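Local coordinates for protein FucU (Bifidobacterium longum subsp. infantis, PDB 3MVK) that probably interconverts the anomers of L-fucose and the pyranose and furanose forms of D-ribose, as a member of the RbsD/FucU family of sugar mutarotases, at the interface of chains A and B. Sequence-based numbering; all coordinates share one arbitrary frame. Chains: chain A/B, protein FucU.

Contacts 1 and 2 are two patches of one interface between neighbouring copies of FucU, with the centres of their C-alpha atoms about 16 Å apart. They share no residue. Contact 1 pairs the short helix 35-38 of chain A with the end of helix 11-19 of chain B and combines apolar contacts with water bridges; contact 2 is built from loops and binds directly, around the C-terminal segment of chain B. A:Asn32 of contact 2 lies shortly before helix 35-38, its other chain A residues in distant loops. With ten copies in the deposited assembly and no exact two-fold, this interface could repeat around a ring, as in related proteins.

Contact 1: the interface of chains A and B. Residues chain A 36-37, 46; chain B 19, 123.
A:Glu36 and A:Ser37 sit in the short helix 35-38 with helical phi and psi, and they face B:Glu19, the last residue of helix 11-19, and B:Tyr123 on the other chain. The two glutamates show how two acidic side chains can pack at an interface by their methylenes: they cross at about a right angle, CG of A:Glu36 lying 3.7 Å from CB of B:Glu19. A:Glu36 bends at chi2 (-70°), which turns its carboxylate back towards its own chain, where OE2 of A:Glu36 forms a salt bridge with NH2 of A:Arg46 at 2.9 Å. That bond arrives on the anti side, tilted 21° from the carboxylate plane. The guanidinium would probably offset part of the negative charge gathered here, as OE2 of A:Glu36 and OE1 of B:Glu19 are 4.4 Å apart with water 3 bound to both. On the B side, the phenol hydroxyl OH of B:Tyr123 donates to OE2 of B:Glu19 at 2.7 Å, from above the carboxylate plane, and so helps to position it. The same OH rests against CB of A:Glu36, while ring atom CD1 of B:Tyr123 lies 3.8 Å from CB of A:Ser37. Water also serves the helix end: the backbone carbonyl of B:Glu19 takes water 1, held by the backbone N of A:Ser37, and water 2, which sits in the guanidinium plane of A:Arg46, 2.9 Å from its NH2.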
ATOM      1  N   GLU A  36     -16.620   7.255  11.884  1.00 14.25           N
ATOM      2  CA  GLU A  36     -15.817   6.551  10.870  1.00 15.03           C
ATOM      3  C   GLU A  36     -16.424   6.641   9.471  1.00 15.11           C
ATOM      4  O   GLU A  36     -15.706   6.839   8.499  1.00 15.56           O
ATOM      5  CB  GLU A  36     -15.532   5.081  11.255  1.00 14.92           C
ATOM      6  CG  GLU A  36     -14.690   4.895  12.523  1.00 15.19           C
ATOM      7  CD  GLU A  36     -13.207   5.329  12.380  1.00 17.35           C
ATOM      8  OE1 GLU A  36     -12.696   5.555  11.275  1.00 17.94           O
ATOM      9  OE2 GLU A  36     -12.532   5.446  13.421  1.00 17.50           O
ATOM     10  N   SER A  37     -17.740   6.484   9.363  1.00 15.31           N
ATOM     11  CA  SER A  37     -18.378   6.552   8.055  1.00 15.01           C
ATOM     12  C   SER A  37     -18.386   7.970   7.510  1.00 15.17           C
ATOM     13  O   SER A  37     -18.045   8.187   6.351  1.00 16.19           O
ATOM     14  CB  SER A  37     -19.793   5.957   8.097  1.00 15.76           C
ATOM     15  OG  SER A  37     -20.611   6.694   8.971  1.00 16.00           O
ATOM     16  N   ARG A  46      -9.173   8.973  17.120  1.00 13.28           N
ATOM     17  CA  ARG A  46      -9.988   8.468  18.219  1.00 15.02           C
ATOM     18  C   ARG A  46      -9.672   9.184  19.512  1.00 15.22           C
ATOM     19  O   ARG A  46      -8.495   9.339  19.858  1.00 16.96           O
ATOM     20  CB  ARG A  46      -9.793   6.972  18.414  1.00 14.78           C
ATOM     21  CG  ARG A  46     -10.044   6.156  17.171  1.00 15.48           C
ATOM     22  CD  ARG A  46     -11.433   6.319  16.553  1.00 14.24           C
ATOM     23  NE  ARG A  46     -12.528   6.084  17.494  1.00 15.49           N
ATOM     24  CZ  ARG A  46     -13.797   5.910  17.125  1.00 15.31           C
ATOM     25  NH1 ARG A  46     -14.735   5.740  18.045  1.00 15.50           N
ATOM     26  NH2 ARG A  46     -14.115   5.918  15.832  1.00 15.30           N
TER
ATOM     27  N   GLU B  19     -17.601   0.971  16.108  1.00 16.63           N
ATOM     28  CA  GLU B  19     -17.348   2.252  15.483  1.00 16.38           C
ATOM     29  C   GLU B  19     -18.493   2.788  14.624  1.00 15.70           C
ATOM     30  O   GLU B  19     -18.479   3.965  14.249  1.00 15.47           O
ATOM     31  CB  GLU B  19     -16.029   2.225  14.727  1.00 17.18           C
ATOM     32  CG  GLU B  19     -16.112   1.464  13.437  1.00 16.42           C
ATOM     33  CD  GLU B  19     -14.750   0.970  12.911  1.00 18.04           C
ATOM     34  OE1 GLU B  19     -13.665   1.235  13.466  1.00 20.52           O
ATOM     35  OE2 GLU B  19     -14.777   0.287  11.891  1.00 17.34           O
ATOM     36  N   TYR B 123     -22.098   0.499   5.684  1.00 14.65           N
ATOM     37  CA  TYR B 123     -20.751   0.579   6.259  1.00 14.03           C
ATOM     38  C   TYR B 123     -20.070  -0.792   6.211  1.00 13.76           C
ATOM     39  O   TYR B 123     -18.863  -0.889   6.001  1.00 13.71           O
ATOM     40  CB  TYR B 123     -20.830   1.094   7.693  1.00 15.05           C
ATOM     41  CG  TYR B 123     -19.471   1.320   8.316  1.00 13.75           C
ATOM     42  CD1 TYR B 123     -18.648   2.357   7.874  1.00 15.29           C
ATOM     43  CD2 TYR B 123     -19.005   0.481   9.327  1.00 15.10           C
ATOM     44  CE1 TYR B 123     -17.388   2.561   8.451  1.00 16.20           C
ATOM     45  CE2 TYR B 123     -17.744   0.675   9.925  1.00 16.96           C
ATOM     46  CZ  TYR B 123     -16.951   1.716   9.467  1.00 17.52           C
ATOM     47  OH  TYR B 123     -15.704   1.935  10.006  1.00 16.00           O
TER
HETATM   48  O   HOH W   1     -19.173   5.449  11.845  1.00 14.54           O
HETATM   49  O   HOH W   2     -16.959   6.000  15.186  1.00 17.21           O
HETATM   50  O   HOH W   3     -12.355   3.069  14.827  1.00 24.72           O

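Contact 2: the interface of chains A and B. Residues chain A 32, 82, 133-134; chain B 68, 142-145.
The ring of B:Phe145 has CG1 of B:Val143, two residues earlier in the same chain, over the centre of one face, 3.6 Å above the plane, and meets A:Gln133 across the interface with the amide and ring planes nearly perpendicular (89°). NE2 of that amide approaches ring atoms CD1 and CE1, while OE1, at its other end, receives a weak hydrogen bond from OH of B:Tyr68. The ring of A:Tyr134 carries OD2 of A:Asp82 in plane at its edge. This carboxylate oxygen illustrates how one acceptor can join two chains: A:Tyr134 OH donates to OD2 of A:Asp82 at 2.7 Å and B:Tyr68 OH to the same OD2 at 2.8 Å, from opposite faces of the carboxylate plane. With CG anti to the carbonyl carbon (chi1 -73°), B:Tyr68 presents its hydroxyl to the A:Asp82 carboxylate.

A second grip is made by A:Asn32, whose amide reads the backbone of B:Val144 at both ends. OD1 of A:Asn32 accepts from B:Val144 N at 2.8 Å, in the carbonyl plane and on a lone pair, with 165° at the hydrogen. ND2 of A:Asn32 returns a bond to B:Val144 O at 3.0 Å, and this pairing fixes the rotation of the amide. OD1 also binds water 4, which leads on to the carbonyl O of B:Gly142. A leucine here would probably leave the backbone N and O of B:Val144 without their mates and the C-terminal segment less firmly held. Together the two grips dock the C-terminal segment and the B:Tyr68 loop of one subunit onto its neighbour, and probably help to hold the oligomer together.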
ATOM      1  N   ASN A  32     -22.286   9.116  19.961  1.00 14.97           N
ATOM      2  CA  ASN A  32     -23.291   8.526  19.068  1.00 15.48           C
ATOM      3  C   ASN A  32     -23.075   8.821  17.594  1.00 15.26           C
ATOM      4  O   ASN A  32     -23.787   8.299  16.733  1.00 15.05           O
ATOM      5  CB  ASN A  32     -24.677   8.982  19.495  1.00 16.79           C
ATOM      6  CG  ASN A  32     -25.250   8.092  20.579  1.00 17.55           C
ATOM      7  OD1 ASN A  32     -25.593   6.953  20.320  1.00 22.33           O
ATOM      8  ND2 ASN A  32     -25.289   8.578  21.797  1.00 19.78           N
ATOM      9  N   ASP A  82     -37.801  15.714  19.398  1.00 29.44           N
ATOM     10  CA  ASP A  82     -36.872  15.137  20.367  1.00 29.64           C
ATOM     11  C   ASP A  82     -36.625  16.219  21.402  1.00 30.54           C
ATOM     12  O   ASP A  82     -35.984  17.222  21.110  1.00 31.27           O
ATOM     13  CB  ASP A  82     -35.560  14.748  19.667  1.00 29.25           C
ATOM     14  CG  ASP A  82     -34.607  13.932  20.553  1.00 28.58           C
ATOM     15  OD1 ASP A  82     -34.855  13.745  21.769  1.00 30.10           O
ATOM     16  OD2 ASP A  82     -33.580  13.456  20.004  1.00 25.75           O
ATOM     17  N   GLN A 133     -26.293  13.718  24.019  1.00 22.98           N
ATOM     18  CA  GLN A 133     -26.743  13.773  22.627  1.00 22.32           C
ATOM     19  C   GLN A 133     -26.656  15.215  22.113  1.00 20.42           C
ATOM     20  O   GLN A 133     -26.668  16.177  22.893  1.00 20.89           O
ATOM     21  CB  GLN A 133     -28.167  13.220  22.464  1.00 23.24           C
ATOM     22  CG  GLN A 133     -28.286  11.700  22.220  1.00 25.06           C
ATOM     23  CD  GLN A 133     -29.734  11.283  21.908  1.00 28.62           C
ATOM     24  OE1 GLN A 133     -30.083  10.996  20.751  1.00 29.29           O
ATOM     25  NE2 GLN A 133     -30.582  11.283  22.931  1.00 28.66           N
ATOM     26  N   TYR A 134     -26.550  15.341  20.796  1.00 19.31           N
ATOM     27  CA  TYR A 134     -26.388  16.624  20.104  1.00 17.46           C
ATOM     28  C   TYR A 134     -25.178  17.382  20.632  1.00 16.17           C
ATOM     29  O   TYR A 134     -25.229  18.600  20.794  1.00 16.34           O
ATOM     30  CB  TYR A 134     -27.674  17.470  20.192  1.00 17.70           C
ATOM     31  CG  TYR A 134     -28.861  16.722  19.649  1.00 16.87           C
ATOM     32  CD1 TYR A 134     -28.990  16.517  18.282  1.00 17.25           C
ATOM     33  CD2 TYR A 134     -29.847  16.206  20.497  1.00 16.76           C
ATOM     34  CE1 TYR A 134     -30.082  15.831  17.751  1.00 17.74           C
ATOM     35  CE2 TYR A 134     -30.934  15.502  19.971  1.00 19.06           C
ATOM     36  CZ  TYR A 134     -31.045  15.334  18.608  1.00 19.30           C
ATOM     37  OH  TYR A 134     -32.105  14.655  18.080  1.00 19.88           O
TER
ATOM     38  N   TYR B  68     -35.263   6.315  15.630  1.00 20.41           N
ATOM     39  CA  TYR B  68     -35.517   7.574  14.909  1.00 20.31           C
ATOM     40  C   TYR B  68     -36.118   7.362  13.523  1.00 21.05           C
ATOM     41  O   TYR B  68     -36.452   8.326  12.824  1.00 21.69           O
ATOM     42  CB  TYR B  68     -34.244   8.422  14.806  1.00 19.91           C
ATOM     43  CG  TYR B  68     -33.851   9.062  16.100  1.00 18.39           C
ATOM     44  CD1 TYR B  68     -33.854  10.455  16.242  1.00 21.12           C
ATOM     45  CD2 TYR B  68     -33.484   8.284  17.199  1.00 18.58           C
ATOM     46  CE1 TYR B  68     -33.487  11.054  17.461  1.00 21.80           C
ATOM     47  CE2 TYR B  68     -33.103   8.878  18.422  1.00 19.54           C
ATOM     48  CZ  TYR B  68     -33.118  10.257  18.533  1.00 22.61           C
ATOM     49  OH  TYR B  68     -32.768  10.840  19.726  1.00 22.97           O
ATOM     50  N   GLY B 142     -29.111   2.528  16.050  1.00 16.67           N
ATOM     51  CA  GLY B 142     -29.692   3.563  16.854  1.00 18.77           C
ATOM     52  C   GLY B 142     -28.703   4.218  17.791  1.00 20.17           C
ATOM     53  O   GLY B 142     -27.488   4.192  17.555  1.00 20.13           O
ATOM     54  N   VAL B 143     -29.267   4.831  18.828  1.00 21.09           N
ATOM     55  CA  VAL B 143     -28.544   5.642  19.805  1.00 23.24           C
ATOM     56  C   VAL B 143     -28.253   4.772  21.011  1.00 24.84           C
ATOM     57  O   VAL B 143     -29.037   3.881  21.349  1.00 24.85           O
ATOM     58  CB  VAL B 143     -29.431   6.838  20.272  1.00 22.84           C
ATOM     59  CG1 VAL B 143     -28.875   7.522  21.531  1.00 23.90           C
ATOM     60  CG2 VAL B 143     -29.579   7.833  19.137  1.00 21.96           C
ATOM     61  N   VAL B 144     -27.114   5.038  21.643  1.00 26.71           N
ATOM     62  CA  VAL B 144     -26.816   4.519  22.969  1.00 29.05           C
ATOM     63  C   VAL B 144     -27.031   5.713  23.907  1.00 30.21           C
ATOM     64  O   VAL B 144     -26.262   6.686  23.877  1.00 30.43           O
ATOM     65  CB  VAL B 144     -25.382   3.962  23.056  1.00 29.26           C
ATOM     66  CG1 VAL B 144     -25.103   3.393  24.448  1.00 30.38           C
ATOM     67  CG2 VAL B 144     -25.158   2.900  22.000  1.00 29.93           C
ATOM     68  N   PHE B 145     -28.111   5.664  24.689  1.00 31.58           N
ATOM     69  CA  PHE B 145     -28.559   6.821  25.491  1.00 32.56           C
ATOM     70  C   PHE B 145     -27.757   6.987  26.789  1.00 32.99           C
ATOM     71  O   PHE B 145     -27.449   6.008  27.476  1.00 33.62           O
ATOM     72  CB  PHE B 145     -30.066   6.736  25.817  1.00 32.89           C
ATOM     73  CG  PHE B 145     -30.975   6.842  24.613  1.00 33.75           C
ATOM     74  CD1 PHE B 145     -31.434   8.087  24.167  1.00 34.12           C
ATOM     75  CD2 PHE B 145     -31.400   5.692  23.942  1.00 34.77           C
ATOM     76  CE1 PHE B 145     -32.292   8.187  23.049  1.00 34.00           C
ATOM     77  CE2 PHE B 145     -32.256   5.776  22.826  1.00 34.79           C
ATOM     78  CZ  PHE B 145     -32.699   7.032  22.378  1.00 34.84           C
TER
HETATM   79  O   HOH W   4     -24.941   5.252  18.177  1.00 20.80           O